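Local coordinates for alanyl-tRNA synthetase (Aquifex aeolicus, PDB 3G98), which charges tRNA with alanine and, through its C-Ala domain, brings editing and aminoacylation together on one tRNA, at residues E20-A28 with I42-V53; S61-I70 with G82-G90. All blocks are in the same frame, centred on the assembly; numbering follows the deposited sequence.

Interaction 1 of 2, residues E20-A28 with I42-V53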
# COMPACT_ATOMS: atom_id res chain seq x y z
N GLU A 20 -14.11 -5.02 0.16
CA GLU A 20 -14.03 -5.22 1.60
C GLU A 20 -12.58 -5.25 2.07
O GLU A 20 -11.70 -5.76 1.37
CB GLU A 20 -14.78 -6.49 2.03
CG GLU A 20 -16.26 -6.46 1.69
CD GLU A 20 -16.98 -5.27 2.30
OE1 GLU A 20 -16.55 -4.79 3.37
OE2 GLU A 20 -17.99 -4.82 1.71
N PRO A 21 -12.32 -4.69 3.27
CA PRO A 21 -10.96 -4.59 3.82
C PRO A 21 -10.26 -5.94 3.86
O PRO A 21 -9.09 -6.03 3.51
CB PRO A 21 -11.20 -4.11 5.25
CG PRO A 21 -12.51 -3.43 5.21
CD PRO A 21 -13.33 -4.12 4.18
N GLU A 22 -10.96 -6.99 4.29
CA GLU A 22 -10.32 -8.30 4.41
C GLU A 22 -9.99 -8.88 3.03
O GLU A 22 -8.97 -9.58 2.86
CB GLU A 22 -11.16 -9.26 5.26
CG GLU A 22 -11.01 -9.01 6.78
CD GLU A 22 -9.57 -9.17 7.27
OE1 GLU A 22 -8.93 -10.18 6.92
OE2 GLU A 22 -9.08 -8.30 8.02
N GLU A 23 -10.83 -8.56 2.05
CA GLU A 23 -10.61 -8.97 0.66
C GLU A 23 -9.43 -8.21 0.05
O GLU A 23 -8.59 -8.77 -0.66
CB GLU A 23 -11.88 -8.71 -0.16
CG GLU A 23 -13.04 -9.66 0.17
CD GLU A 23 -14.33 -9.30 -0.55
OE1 GLU A 23 -14.41 -8.22 -1.18
OE2 GLU A 23 -15.29 -10.10 -0.46
N LEU A 24 -9.38 -6.91 0.35
CA LEU A 24 -8.28 -6.08 -0.09
C LEU A 24 -6.95 -6.61 0.43
O LEU A 24 -5.97 -6.72 -0.31
CB LEU A 24 -8.51 -4.65 0.39
CG LEU A 24 -7.64 -3.55 -0.18
CD1 LEU A 24 -8.01 -3.30 -1.62
CD2 LEU A 24 -7.81 -2.29 0.67
N ARG A 25 -6.93 -6.95 1.72
CA ARG A 25 -5.74 -7.51 2.35
C ARG A 25 -5.32 -8.82 1.68
O ARG A 25 -4.13 -9.05 1.43
CB ARG A 25 -6.01 -7.78 3.83
CG ARG A 25 -4.80 -8.21 4.62
CD ARG A 25 -5.20 -8.79 5.98
NE ARG A 25 -4.01 -9.14 6.74
CZ ARG A 25 -3.35 -8.29 7.51
NH1 ARG A 25 -3.78 -7.04 7.65
NH2 ARG A 25 -2.27 -8.69 8.16
N ASN A 26 -6.29 -9.68 1.41
CA ASN A 26 -5.99 -10.96 0.78
C ASN A 26 -5.42 -10.76 -0.63
O ASN A 26 -4.50 -11.47 -1.04
CB ASN A 26 -7.23 -11.86 0.78
CG ASN A 26 -7.60 -12.35 2.18
OD1 ASN A 26 -8.73 -12.77 2.41
ND2 ASN A 26 -6.65 -12.28 3.11
N LEU A 27 -5.96 -9.78 -1.35
CA LEU A 27 -5.46 -9.46 -2.69
C LEU A 27 -4.01 -8.96 -2.65
O LEU A 27 -3.17 -9.39 -3.45
CB LEU A 27 -6.36 -8.43 -3.37
CG LEU A 27 -6.00 -7.96 -4.79
CD1 LEU A 27 -5.91 -9.13 -5.76
CD2 LEU A 27 -7.02 -6.95 -5.29
N ALA A 28 -3.72 -8.06 -1.71
CA ALA A 28 -2.37 -7.53 -1.56
C ALA A 28 -1.41 -8.65 -1.21
O ALA A 28 -0.30 -8.71 -1.74
CB ALA A 28 -2.34 -6.45 -0.50
N ILE A 42 -2.51 -0.96 -2.35
CA ILE A 42 -3.86 -0.91 -2.91
C ILE A 42 -4.83 -0.38 -1.87
O ILE A 42 -4.58 -0.45 -0.67
CB ILE A 42 -4.34 -2.26 -3.47
CG1 ILE A 42 -4.35 -3.34 -2.38
CG2 ILE A 42 -3.48 -2.68 -4.67
CD1 ILE A 42 -4.88 -4.69 -2.85
N ALA A 43 -5.92 0.18 -2.36
CA ALA A 43 -6.87 0.83 -1.49
C ALA A 43 -8.28 0.55 -1.98
O ALA A 43 -8.48 0.17 -3.15
CB ALA A 43 -6.61 2.32 -1.47
N SER A 44 -9.24 0.74 -1.09
CA SER A 44 -10.65 0.59 -1.44
C SER A 44 -11.41 1.79 -0.93
O SER A 44 -11.36 2.11 0.26
CB SER A 44 -11.24 -0.67 -0.82
OG SER A 44 -12.64 -0.74 -1.05
N ARG A 45 -12.08 2.48 -1.85
CA ARG A 45 -12.91 3.62 -1.49
C ARG A 45 -14.32 3.13 -1.20
O ARG A 45 -14.94 2.46 -2.04
CB ARG A 45 -12.95 4.63 -2.63
CG ARG A 45 -13.63 5.93 -2.22
CD ARG A 45 -13.90 6.86 -3.39
NE ARG A 45 -14.58 8.06 -2.90
CZ ARG A 45 -14.18 9.31 -3.12
NH1 ARG A 45 -13.10 9.54 -3.86
NH2 ARG A 45 -14.86 10.32 -2.61
N LYS A 46 -14.82 3.45 -0.02
CA LYS A 46 -16.23 3.24 0.30
C LYS A 46 -16.84 4.58 0.68
O LYS A 46 -16.78 5.00 1.84
CB LYS A 46 -16.40 2.22 1.43
CG LYS A 46 -16.07 0.79 1.01
CD LYS A 46 -15.86 -0.14 2.20
CE LYS A 46 -17.16 -0.79 2.66
NZ LYS A 46 -16.89 -1.90 3.62
N GLY A 47 -17.42 5.26 -0.31
CA GLY A 47 -17.96 6.59 -0.10
C GLY A 47 -16.86 7.55 0.30
O GLY A 47 -15.91 7.76 -0.46
N ASP A 48 -16.97 8.13 1.49
CA ASP A 48 -15.99 9.12 1.93
C ASP A 48 -14.91 8.53 2.83
O ASP A 48 -14.13 9.26 3.46
CB ASP A 48 -16.69 10.30 2.62
CG ASP A 48 -17.33 11.25 1.63
OD1 ASP A 48 -16.82 11.37 0.49
OD2 ASP A 48 -18.34 11.89 1.99
N LYS A 49 -14.85 7.20 2.88
CA LYS A 49 -13.80 6.52 3.63
C LYS A 49 -12.88 5.76 2.69
O LYS A 49 -13.26 5.41 1.57
CB LYS A 49 -14.42 5.56 4.65
CG LYS A 49 -15.32 6.24 5.67
CD LYS A 49 -14.61 7.41 6.35
CE LYS A 49 -15.55 8.18 7.26
NZ LYS A 49 -16.12 7.31 8.32
N ILE A 50 -11.66 5.50 3.15
CA ILE A 50 -10.73 4.70 2.37
C ILE A 50 -9.94 3.73 3.26
O ILE A 50 -9.42 4.10 4.32
CB ILE A 50 -9.80 5.59 1.50
CG1 ILE A 50 -8.84 4.75 0.66
CG2 ILE A 50 -9.00 6.58 2.39
CD1 ILE A 50 -8.20 5.55 -0.47
N ASN A 51 -9.89 2.47 2.84
CA ASN A 51 -9.09 1.46 3.52
C ASN A 51 -7.92 1.13 2.62
O ASN A 51 -8.07 1.10 1.40
CB ASN A 51 -9.94 0.21 3.79
CG ASN A 51 -9.20 -0.85 4.59
OD1 ASN A 51 -8.38 -1.58 4.05
ND2 ASN A 51 -9.50 -0.94 5.89
N PHE A 52 -6.75 0.90 3.20
CA PHE A 52 -5.56 0.70 2.38
C PHE A 52 -4.60 -0.33 2.98
O PHE A 52 -4.56 -0.55 4.19
CB PHE A 52 -4.85 2.04 2.13
CG PHE A 52 -4.62 2.84 3.37
CD1 PHE A 52 -5.61 3.69 3.86
CD2 PHE A 52 -3.42 2.73 4.06
CE1 PHE A 52 -5.41 4.43 5.00
CE2 PHE A 52 -3.21 3.47 5.23
CZ PHE A 52 -4.21 4.32 5.70
N VAL A 53 -3.83 -0.96 2.10
CA VAL A 53 -2.92 -2.03 2.49
C VAL A 53 -1.59 -1.85 1.78
O VAL A 53 -1.53 -1.45 0.62
CB VAL A 53 -3.48 -3.41 2.09
CG1 VAL A 53 -2.44 -4.51 2.32
CG2 VAL A 53 -4.81 -3.71 2.82
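Leu-24 and Ile-42 meet because their first torsions turn them toward each other. In Leu-24, CG stands anti to the backbone N (chi1 -168°) and points at the strands. The two methyls then divide, CD1 to Ile-42 and CD2 to strand 49-53. In Ile-42, CG1 takes the crowded position between N and carbonyl carbon (chi1 60°), and CD1 beyond it reaches the helix. The two side chains slide past each other in opposite directions, with Leu-24 CD1 3.6 Å from Ile-42 CD1. That Ile-42 methyl also lies 3.4 Å from Leu-24 O and touches Leu-27 CD2 and Ala-28 CB. Leu-24 CD2 is 3.5 Å from Asn-51 O and 4.0 Å from Val-53 CG2. Val-53 CG1 presses on Ala-28 CB at 3.4 Å, tighter than a normal carbon contact. Its CG2 rests against Arg-25 CA.

Polar groups take over at the start of the helix. The amide of Asn-51, deposited in two conformers, crosses Pro-21 at about a right angle, with ND2 3.7 Å from Pro-21 CB. In the conformer described, Asn-51 OD1 is hydrogen-bonded to Gln-89 NE2. The same NE2 is bonded to Pro-21 O, and Gln-89 OE1 to Arg-25 NH1. Ser-44 OG is hydrogen-bonded to Val-19 O, just before the helix. At the partly exposed margin, Lys-46 NZ forms a salt bridge of 2.9 Å with Glu-20 OE1. NZ meets OE1 on the syn side, tilted out of the carboxylate plane. Glu-20 is the N-cap residue, and its salt bridge joins the helix start to the hairpin end.

The hairpin turns through a type II' beta turn from Lys-46 to Lys-49. Helix 21-28 runs at 25° to strand 49-53 and nearly antiparallel to strand 42-46. This is the helix-on-sheet packing of a beta-alpha-beta crossover, in which helix 21-31 connects the parallel strands 9-17 and 38-46.

Interaction 2 of 2, residues S61-I70 with G82-G90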
# COMPACT_ATOMS: atom_id res chain seq x y z
N SER A 61 11.48 -7.06 3.14
CA SER A 61 10.89 -6.54 4.38
C SER A 61 11.77 -5.55 5.15
O SER A 61 11.26 -4.60 5.75
CB SER A 61 10.54 -7.71 5.32
OG SER A 61 9.48 -8.49 4.79
N ASP A 62 13.08 -5.77 5.16
CA ASP A 62 13.98 -4.84 5.84
C ASP A 62 14.17 -3.58 5.02
O ASP A 62 14.30 -2.48 5.56
CB ASP A 62 15.35 -5.48 6.13
CG ASP A 62 15.35 -6.31 7.41
OD1 ASP A 62 14.35 -6.25 8.16
OD2 ASP A 62 16.35 -7.01 7.66
N LYS A 63 14.18 -3.75 3.70
CA LYS A 63 14.36 -2.63 2.78
C LYS A 63 13.14 -1.73 2.75
O LYS A 63 13.27 -0.50 2.82
CB LYS A 63 14.67 -3.15 1.37
CG LYS A 63 16.02 -3.83 1.27
CD LYS A 63 16.24 -4.47 -0.08
CE LYS A 63 17.54 -5.27 -0.08
NZ LYS A 63 17.82 -5.93 -1.38
N VAL A 64 11.97 -2.34 2.63
CA VAL A 64 10.70 -1.63 2.63
C VAL A 64 9.83 -2.18 3.75
O VAL A 64 9.22 -3.24 3.62
CB VAL A 64 9.94 -1.77 1.29
CG1 VAL A 64 8.63 -0.97 1.33
CG2 VAL A 64 10.82 -1.32 0.14
N ASN A 65 9.81 -1.45 4.86
CA ASN A 65 9.12 -1.88 6.06
C ASN A 65 7.67 -1.39 6.03
O ASN A 65 7.40 -0.19 6.14
CB ASN A 65 9.85 -1.35 7.30
CG ASN A 65 9.37 -1.99 8.58
OD1 ASN A 65 8.18 -2.26 8.74
ND2 ASN A 65 10.29 -2.24 9.50
N ALA A 66 6.73 -2.33 5.87
CA ALA A 66 5.33 -1.94 5.72
C ALA A 66 4.79 -1.27 6.99
O ALA A 66 3.88 -0.45 6.92
CB ALA A 66 4.46 -3.14 5.33
N LYS A 67 5.37 -1.62 8.14
CA LYS A 67 5.05 -0.98 9.41
C LYS A 67 5.26 0.53 9.34
O LYS A 67 4.43 1.31 9.81
CB LYS A 67 5.93 -1.55 10.53
CG LYS A 67 5.32 -2.66 11.36
CD LYS A 67 6.24 -3.01 12.54
CE LYS A 67 5.45 -3.49 13.75
NZ LYS A 67 6.33 -3.86 14.88
N GLU A 68 6.40 0.94 8.79
CA GLU A 68 6.74 2.36 8.69
C GLU A 68 5.92 3.01 7.58
O GLU A 68 5.28 4.04 7.78
CB GLU A 68 8.22 2.54 8.35
CG GLU A 68 9.18 1.90 9.33
CD GLU A 68 10.62 2.18 8.97
OE1 GLU A 68 10.89 3.25 8.39
OE2 GLU A 68 11.49 1.33 9.28
N VAL A 69 5.95 2.39 6.42
CA VAL A 69 5.36 2.95 5.21
C VAL A 69 3.85 3.11 5.31
O VAL A 69 3.29 4.05 4.75
CB VAL A 69 5.73 2.08 4.00
CG1 VAL A 69 5.14 2.66 2.73
CG2 VAL A 69 7.24 1.97 3.87
N ILE A 70 3.18 2.20 6.00
CA ILE A 70 1.72 2.28 6.11
C ILE A 70 1.35 3.57 6.84
O ILE A 70 0.38 4.23 6.49
CB ILE A 70 1.12 1.05 6.81
CG1 ILE A 70 -0.40 0.98 6.60
CG2 ILE A 70 1.46 1.03 8.30
CD1 ILE A 70 -0.81 0.62 5.18
N GLY A 82 -1.14 -0.18 10.74
CA GLY A 82 -0.26 -1.02 11.53
C GLY A 82 -0.24 -2.42 10.95
O GLY A 82 -1.00 -2.73 10.04
N GLY A 83 0.65 -3.25 11.47
CA GLY A 83 0.78 -4.62 11.00
C GLY A 83 2.20 -5.11 11.19
O GLY A 83 2.84 -4.80 12.21
N ARG A 84 2.69 -5.86 10.21
CA ARG A 84 4.05 -6.41 10.19
C ARG A 84 4.90 -5.78 9.10
O ARG A 84 4.40 -5.07 8.24
CB ARG A 84 4.03 -7.92 9.93
CG ARG A 84 3.45 -8.74 11.03
CD ARG A 84 4.14 -10.09 11.04
NE ARG A 84 5.53 -9.96 11.48
CZ ARG A 84 6.47 -10.88 11.26
NH1 ARG A 84 6.18 -12.00 10.61
NH2 ARG A 84 7.70 -10.67 11.71
N ALA A 85 6.20 -6.07 9.12
CA ALA A 85 7.11 -5.50 8.13
C ALA A 85 6.74 -5.89 6.69
O ALA A 85 7.08 -5.17 5.75
CB ALA A 85 8.56 -5.88 8.44
N ASP A 86 6.06 -7.03 6.52
CA ASP A 86 5.77 -7.49 5.16
C ASP A 86 4.34 -7.21 4.71
O ASP A 86 4.05 -7.27 3.52
CB ASP A 86 6.10 -8.98 5.00
CG ASP A 86 5.20 -9.87 5.84
OD1 ASP A 86 5.12 -9.65 7.07
OD2 ASP A 86 4.58 -10.80 5.27
N LEU A 87 3.46 -6.90 5.67
CA LEU A 87 2.05 -6.64 5.39
C LEU A 87 1.39 -5.80 6.48
O LEU A 87 1.33 -6.18 7.66
CB LEU A 87 1.29 -7.96 5.21
CG LEU A 87 -0.14 -7.91 4.66
CD1 LEU A 87 -0.16 -7.39 3.23
CD2 LEU A 87 -0.81 -9.28 4.74
N ALA A 88 0.88 -4.64 6.08
CA ALA A 88 0.25 -3.71 7.02
C ALA A 88 -1.00 -3.08 6.40
O ALA A 88 -1.14 -3.07 5.18
CB ALA A 88 1.25 -2.63 7.43
N GLN A 89 -1.89 -2.54 7.23
CA GLN A 89 -3.19 -2.08 6.75
C GLN A 89 -3.70 -0.93 7.62
O GLN A 89 -3.33 -0.82 8.79
CB GLN A 89 -4.19 -3.26 6.75
CG GLN A 89 -5.63 -2.94 6.36
CD GLN A 89 -6.42 -4.20 6.01
OE1 GLN A 89 -6.14 -5.28 6.52
NE2 GLN A 89 -7.41 -4.06 5.12
N GLY A 90 -4.55 -0.09 7.04
CA GLY A 90 -5.11 1.03 7.80
C GLY A 90 -6.38 1.59 7.18
O GLY A 90 -6.80 1.17 6.09
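Ala-66 N donates a hydrogen bond to Ala-85 O, 2.9 Å long and nearly straight, from above the carbonyl plane. The CB of Ala-66 sits 3.5 Å from Arg-84 O and 3.9 Å from Ala-88 CB. Ala-85 CB is packed against Ser-61 CB and the amide of Asn-65, with Asn-65 OD1 at 3.7 Å. The chain of Lys-67 bends over Gly-83 O, with CE 3.3 Å from it. One helical turn after Ala-66, Ile-70 CB touches Ala-88 CB at 3.7 Å. Ile-70 CG1 is turned toward strand 87-90 (chi1 -165°), and CD1 beyond it lies 3.7 Å from Ala-88 O, while CG2 approaches Gly-82 N. Ile-70 also touches Phe-52 and Ile-54 of strand 49-56. With an alanine here CB would still meet Ala-88, but the loss of CG2 and CD1 would probably open a gap against Gly-82 and the Ala-88 carbonyl.

Further out, Asn-65 is the N-cap, and OD1 accepts a weak bond from Lys-67 N. Ser-61 OG is bonded to Lys-58 O. Asp-86 OD2 forms a salt bridge with Arg-32. The whole is the start of an alpha helix seated on a beta hairpin, strands 82-83 and 87-92, at one edge of the mixed sheet.

Interactions 1 and 2 meet across neighbouring strands 49-56 and 87-92 of one mixed sheet. Their centres are about 16 Å apart. Phe-52 O and Gly-90 N, 2.9 Å apart, are hydrogen-bonded as part of the backbone pairing between these strands. Gln-89, from the hairpin of interaction 2, spans both contacts, since its side chain reaches both the strand and the helix start of interaction 1. Alternate residues serve opposite faces: Val-53 points to helix 21-31, while Phe-52 points away from it and is touched by Ile-70 of helix 66-76. The sheet is thus held between helices, with helix 98-110 beside helix 66-76.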